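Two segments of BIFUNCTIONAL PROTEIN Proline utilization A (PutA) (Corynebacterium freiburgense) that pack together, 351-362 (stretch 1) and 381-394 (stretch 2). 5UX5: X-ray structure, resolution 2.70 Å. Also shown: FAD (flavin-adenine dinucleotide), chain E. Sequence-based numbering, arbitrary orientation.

Stretch 1, residues 351-362: SHNLFSVASAYE
Stretch 2, residues 381-394: MAPAQAEAVRQAVG

How does stretch 2 begin against its partner? Met-381 and Ala-382 precede the helix, and their CA-to-CB bonds point toward stretch 1, with Ala-382 (phi/psi -121/74) at the N-cap of helix 383-393. The CA-to-CB bond of His-352 points sideways (chi1 m, chi2 -76°), but its ring end comes nearer to them: CE1 lies 3.9 Å from Met-381 CB and ND1 4.3 Å from Ala-382 CB. Met-381 is modelled only to CB. The loop of stretch 1 that carries His-352 also binds FAD, Ser-351 OG donating to FAD O1P at 2.6 Å and His-352 N to FAD O2P at 3.3 Å. Asn-353 OD1 caps helix 354-362, accepting from Ser-356 N at 3.0 Å.

How do the two helices run relative to each other? They run nearly parallel, N-to-C directions 11° apart and axes 11.0 Å apart at closest approach. The CA register pairs Leu-354 with Gln-385 at 8.4 Å, Val-357 with Val-389 at 8.4 Å and Tyr-361 with Val-393 at 6.5 Å. Leu-354 (m, t) reaches Gln-385, CD2 to CB 4.4 Å; the latter is also built only to CB.

Which contact fills the middle? Val-357 and Val-389, both buried and chi1 t, meet CG1 to CG1 at 4.1 Å, short branched side chains suited to this apolar spacing. Farther from the interface, Arg-390 NH2 forms a salt bridge with Glu-387 OE2 at 2.7 Å.

How does the helix end close the contact? Tyr-361 (chi1 t, chi2 60°) lays one ring face against Ala-392, a CH-pi contact with CB 3.8 Å from the ring centroid; the small methyl lets the ring come close. Tyr-361 CD1 also lies 3.6 Å from Val-393 CG1 (chi1 m). Gly-394, at phi 86°, then leaves the helix. No hydrogen bond joins the modelled atoms of the two stretches; packing buries 356 Å² in total.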

# COMPACT_ATOMS: atom_id res chain seq x y z
N SER A 351 -28.60 -17.16 -5.82
CA SER A 351 -28.38 -16.78 -7.21
C SER A 351 -29.70 -16.36 -7.83
O SER A 351 -30.75 -16.93 -7.53
CB SER A 351 -27.77 -17.94 -8.01
OG SER A 351 -27.60 -17.55 -9.37
N HIS A 352 -29.65 -15.34 -8.69
CA HIS A 352 -30.78 -15.00 -9.56
C HIS A 352 -30.66 -15.63 -10.93
O HIS A 352 -31.53 -15.42 -11.79
CB HIS A 352 -30.92 -13.48 -9.70
CG HIS A 352 -31.61 -12.84 -8.54
ND1 HIS A 352 -32.97 -12.93 -8.34
CD2 HIS A 352 -31.13 -12.10 -7.51
CE1 HIS A 352 -33.30 -12.28 -7.24
NE2 HIS A 352 -32.20 -11.76 -6.72
N ASN A 353 -29.59 -16.39 -11.16
CA ASN A 353 -29.44 -17.18 -12.38
C ASN A 353 -30.37 -18.38 -12.32
O ASN A 353 -30.15 -19.31 -11.54
CB ASN A 353 -27.98 -17.62 -12.51
CG ASN A 353 -27.72 -18.32 -13.80
OD1 ASN A 353 -28.37 -19.30 -14.14
ND2 ASN A 353 -26.75 -17.80 -14.54
N LEU A 354 -31.41 -18.37 -13.16
CA LEU A 354 -32.45 -19.39 -13.07
C LEU A 354 -31.90 -20.78 -13.40
O LEU A 354 -32.39 -21.79 -12.87
CB LEU A 354 -33.58 -19.05 -14.03
CG LEU A 354 -34.31 -17.76 -13.70
CD1 LEU A 354 -35.34 -17.40 -14.80
CD2 LEU A 354 -34.95 -17.89 -12.33
N PHE A 355 -30.87 -20.85 -14.24
CA PHE A 355 -30.28 -22.14 -14.55
C PHE A 355 -29.57 -22.72 -13.34
O PHE A 355 -29.77 -23.90 -13.00
CB PHE A 355 -29.30 -21.99 -15.73
CG PHE A 355 -29.98 -21.70 -17.03
CD1 PHE A 355 -30.70 -22.68 -17.70
CD2 PHE A 355 -29.90 -20.44 -17.60
CE1 PHE A 355 -31.34 -22.42 -18.90
CE2 PHE A 355 -30.53 -20.17 -18.81
CZ PHE A 355 -31.25 -21.16 -19.45
N SER A 356 -28.77 -21.89 -12.64
CA SER A 356 -28.12 -22.33 -11.41
C SER A 356 -29.15 -22.79 -10.39
O SER A 356 -28.93 -23.79 -9.69
CB SER A 356 -27.27 -21.21 -10.82
OG SER A 356 -26.30 -20.83 -11.75
N VAL A 357 -30.26 -22.08 -10.28
CA VAL A 357 -31.26 -22.46 -9.28
C VAL A 357 -31.99 -23.71 -9.72
O VAL A 357 -32.19 -24.63 -8.92
CB VAL A 357 -32.22 -21.29 -9.00
CG1 VAL A 357 -33.29 -21.70 -8.02
CG2 VAL A 357 -31.45 -20.12 -8.47
N ALA A 358 -32.37 -23.79 -11.00
CA ALA A 358 -33.05 -24.99 -11.49
C ALA A 358 -32.20 -26.24 -11.30
O ALA A 358 -32.74 -27.33 -11.09
CB ALA A 358 -33.43 -24.82 -12.96
N SER A 359 -30.87 -26.10 -11.37
CA SER A 359 -29.99 -27.23 -11.14
C SER A 359 -30.11 -27.73 -9.72
O SER A 359 -30.30 -28.93 -9.48
CB SER A 359 -28.54 -26.84 -11.41
OG SER A 359 -28.29 -26.69 -12.78
N ALA A 360 -29.97 -26.83 -8.76
CA ALA A 360 -30.11 -27.24 -7.37
C ALA A 360 -31.49 -27.84 -7.11
O ALA A 360 -31.61 -28.85 -6.41
CB ALA A 360 -29.83 -26.04 -6.46
N TYR A 361 -32.53 -27.25 -7.70
CA TYR A 361 -33.87 -27.77 -7.51
C TYR A 361 -33.94 -29.22 -7.97
O TYR A 361 -34.31 -30.11 -7.21
CB TYR A 361 -34.89 -26.93 -8.27
CG TYR A 361 -36.27 -27.53 -8.14
CD1 TYR A 361 -36.86 -27.68 -6.88
CD2 TYR A 361 -36.97 -28.00 -9.24
CE1 TYR A 361 -38.11 -28.26 -6.74
CE2 TYR A 361 -38.23 -28.58 -9.11
CZ TYR A 361 -38.79 -28.71 -7.85
OH TYR A 361 -40.04 -29.28 -7.71
N GLU A 362 -33.55 -29.45 -9.23
CA GLU A 362 -33.64 -30.77 -9.85
C GLU A 362 -32.70 -31.78 -9.20
O GLU A 362 -33.04 -32.96 -9.09
CB GLU A 362 -33.37 -30.66 -11.34
CG GLU A 362 -34.45 -29.93 -12.13
CD GLU A 362 -35.80 -30.63 -12.06
OE1 GLU A 362 -36.81 -29.96 -12.37
OE2 GLU A 362 -35.87 -31.86 -11.76
N MET A 381 -36.23 -7.79 -6.03
CA MET A 381 -35.65 -7.77 -7.36
C MET A 381 -36.58 -8.40 -8.41
O MET A 381 -37.17 -7.68 -9.22
CB MET A 381 -34.29 -8.46 -7.37
N ALA A 382 -36.76 -9.72 -8.37
CA ALA A 382 -37.49 -10.46 -9.40
C ALA A 382 -38.68 -11.21 -8.79
O ALA A 382 -38.65 -12.44 -8.68
CB ALA A 382 -36.58 -11.46 -10.12
N PRO A 383 -39.75 -10.49 -8.43
CA PRO A 383 -40.84 -11.15 -7.70
C PRO A 383 -41.51 -12.27 -8.46
O PRO A 383 -41.73 -13.35 -7.88
CB PRO A 383 -41.80 -9.99 -7.42
CG PRO A 383 -40.95 -8.77 -7.45
CD PRO A 383 -39.97 -9.04 -8.54
N ALA A 384 -41.85 -12.07 -9.73
CA ALA A 384 -42.53 -13.12 -10.49
C ALA A 384 -41.70 -14.40 -10.50
O ALA A 384 -42.24 -15.50 -10.29
CB ALA A 384 -42.81 -12.64 -11.91
N GLN A 385 -40.39 -14.27 -10.73
CA GLN A 385 -39.49 -15.42 -10.69
C GLN A 385 -39.49 -16.07 -9.30
O GLN A 385 -39.74 -17.27 -9.17
CB GLN A 385 -38.08 -14.99 -11.10
N ALA A 386 -39.24 -15.28 -8.26
CA ALA A 386 -39.10 -15.85 -6.92
C ALA A 386 -40.35 -16.59 -6.46
O ALA A 386 -40.26 -17.55 -5.69
CB ALA A 386 -38.74 -14.74 -5.92
N GLU A 387 -41.53 -16.18 -6.94
CA GLU A 387 -42.74 -16.89 -6.55
C GLU A 387 -42.86 -18.23 -7.28
O GLU A 387 -43.28 -19.23 -6.69
CB GLU A 387 -43.97 -16.02 -6.80
CG GLU A 387 -45.32 -16.73 -6.62
CD GLU A 387 -45.63 -17.08 -5.18
OE1 GLU A 387 -44.85 -16.68 -4.28
OE2 GLU A 387 -46.66 -17.74 -4.94
N ALA A 388 -42.49 -18.26 -8.57
CA ALA A 388 -42.37 -19.55 -9.25
C ALA A 388 -41.41 -20.45 -8.50
O ALA A 388 -41.70 -21.63 -8.24
CB ALA A 388 -41.89 -19.35 -10.69
N VAL A 389 -40.25 -19.91 -8.11
CA VAL A 389 -39.26 -20.70 -7.38
C VAL A 389 -39.84 -21.18 -6.06
O VAL A 389 -39.67 -22.35 -5.69
CB VAL A 389 -37.98 -19.88 -7.17
CG1 VAL A 389 -36.97 -20.72 -6.42
CG2 VAL A 389 -37.42 -19.41 -8.51
N ARG A 390 -40.53 -20.30 -5.33
CA ARG A 390 -41.06 -20.68 -4.03
C ARG A 390 -41.94 -21.91 -4.13
O ARG A 390 -41.81 -22.85 -3.33
CB ARG A 390 -41.82 -19.51 -3.40
CG ARG A 390 -42.11 -19.73 -1.90
CD ARG A 390 -43.17 -18.78 -1.37
NE ARG A 390 -44.36 -18.76 -2.21
CZ ARG A 390 -45.40 -19.57 -2.05
NH1 ARG A 390 -45.42 -20.45 -1.06
NH2 ARG A 390 -46.44 -19.49 -2.88
N GLN A 391 -42.87 -21.92 -5.09
CA GLN A 391 -43.75 -23.07 -5.24
C GLN A 391 -42.99 -24.37 -5.47
O GLN A 391 -43.47 -25.44 -5.10
CB GLN A 391 -44.76 -22.82 -6.35
CG GLN A 391 -45.74 -21.71 -6.03
CD GLN A 391 -46.60 -21.33 -7.22
OE1 GLN A 391 -46.36 -21.81 -8.34
NE2 GLN A 391 -47.61 -20.50 -6.99
N ALA A 392 -41.80 -24.31 -6.08
CA ALA A 392 -41.04 -25.53 -6.29
C ALA A 392 -40.24 -25.89 -5.05
O ALA A 392 -40.37 -26.99 -4.50
CB ALA A 392 -40.10 -25.39 -7.49
N VAL A 393 -39.41 -24.96 -4.57
CA VAL A 393 -38.42 -25.27 -3.55
C VAL A 393 -38.94 -25.17 -2.12
O VAL A 393 -38.30 -25.73 -1.22
CB VAL A 393 -37.18 -24.37 -3.69
CG1 VAL A 393 -36.51 -24.55 -5.08
CG2 VAL A 393 -37.55 -22.91 -3.43
N GLY A 394 -40.07 -24.49 -1.89
CA GLY A 394 -40.56 -24.26 -0.54
C GLY A 394 -40.01 -23.03 0.19
O GLY A 394 -40.72 -22.04 0.38
PA FAD E . -24.62 -14.31 -12.65
O1A FAD E . -24.68 -13.29 -13.85
O2A FAD E . -24.81 -15.73 -12.92
O5B FAD E . -23.37 -14.38 -11.86
C5B FAD E . -22.55 -13.24 -11.74
C4B FAD E . -21.31 -13.62 -10.95
O4B FAD E . -20.37 -14.25 -11.77
C3B FAD E . -20.60 -12.45 -10.36
O3B FAD E . -21.13 -11.96 -9.17
C2B FAD E . -19.22 -12.97 -10.18
O2B FAD E . -19.06 -13.56 -8.95
C1B FAD E . -19.07 -13.91 -11.34
N9A FAD E . -18.33 -13.32 -12.45
C8A FAD E . -18.83 -12.48 -13.43
N7A FAD E . -17.84 -12.12 -14.27
C5A FAD E . -16.64 -12.73 -13.91
C6A FAD E . -15.33 -12.73 -14.43
N6A FAD E . -14.93 -11.97 -15.60
N1A FAD E . -14.39 -13.46 -13.81
C2A FAD E . -14.70 -14.18 -12.68
N3A FAD E . -15.96 -14.20 -12.16
C4A FAD E . -16.94 -13.50 -12.73
N1 FAD E . -21.77 -12.08 -2.41
C2 FAD E . -20.66 -12.26 -1.51
O2 FAD E . -19.38 -12.11 -2.01
N3 FAD E . -20.89 -12.51 -0.15
C4 FAD E . -22.19 -12.64 0.35
O4 FAD E . -22.39 -12.91 1.70
C4X FAD E . -23.35 -12.63 -0.59
N5 FAD E . -24.65 -12.92 -0.19
C5X FAD E . -25.70 -12.94 -1.11
C6 FAD E . -27.02 -13.23 -0.71
C7 FAD E . -28.04 -13.24 -1.65
C7M FAD E . -29.45 -13.53 -1.25
C8 FAD E . -27.78 -12.98 -2.97
C8M FAD E . -28.88 -12.99 -3.98
C9 FAD E . -26.49 -12.69 -3.38
C9A FAD E . -25.46 -12.67 -2.45
N10 FAD E . -24.14 -12.39 -2.91
C10 FAD E . -23.07 -12.36 -1.99
C1' FAD E . -23.91 -12.06 -4.33
C2' FAD E . -23.42 -13.17 -5.22
O2' FAD E . -22.13 -13.50 -4.84
C3' FAD E . -23.50 -12.67 -6.68
O3' FAD E . -22.64 -11.60 -6.81
C4' FAD E . -24.87 -12.22 -7.20
O4' FAD E . -25.94 -12.82 -6.55
C5' FAD E . -25.01 -12.32 -8.74
O5' FAD E . -24.59 -13.55 -9.32
P FAD E . -25.58 -14.61 -10.04
O1P FAD E . -25.47 -16.12 -9.61
O2P FAD E . -26.94 -13.84 -9.82
O3P FAD E . -25.67 -14.21 -11.61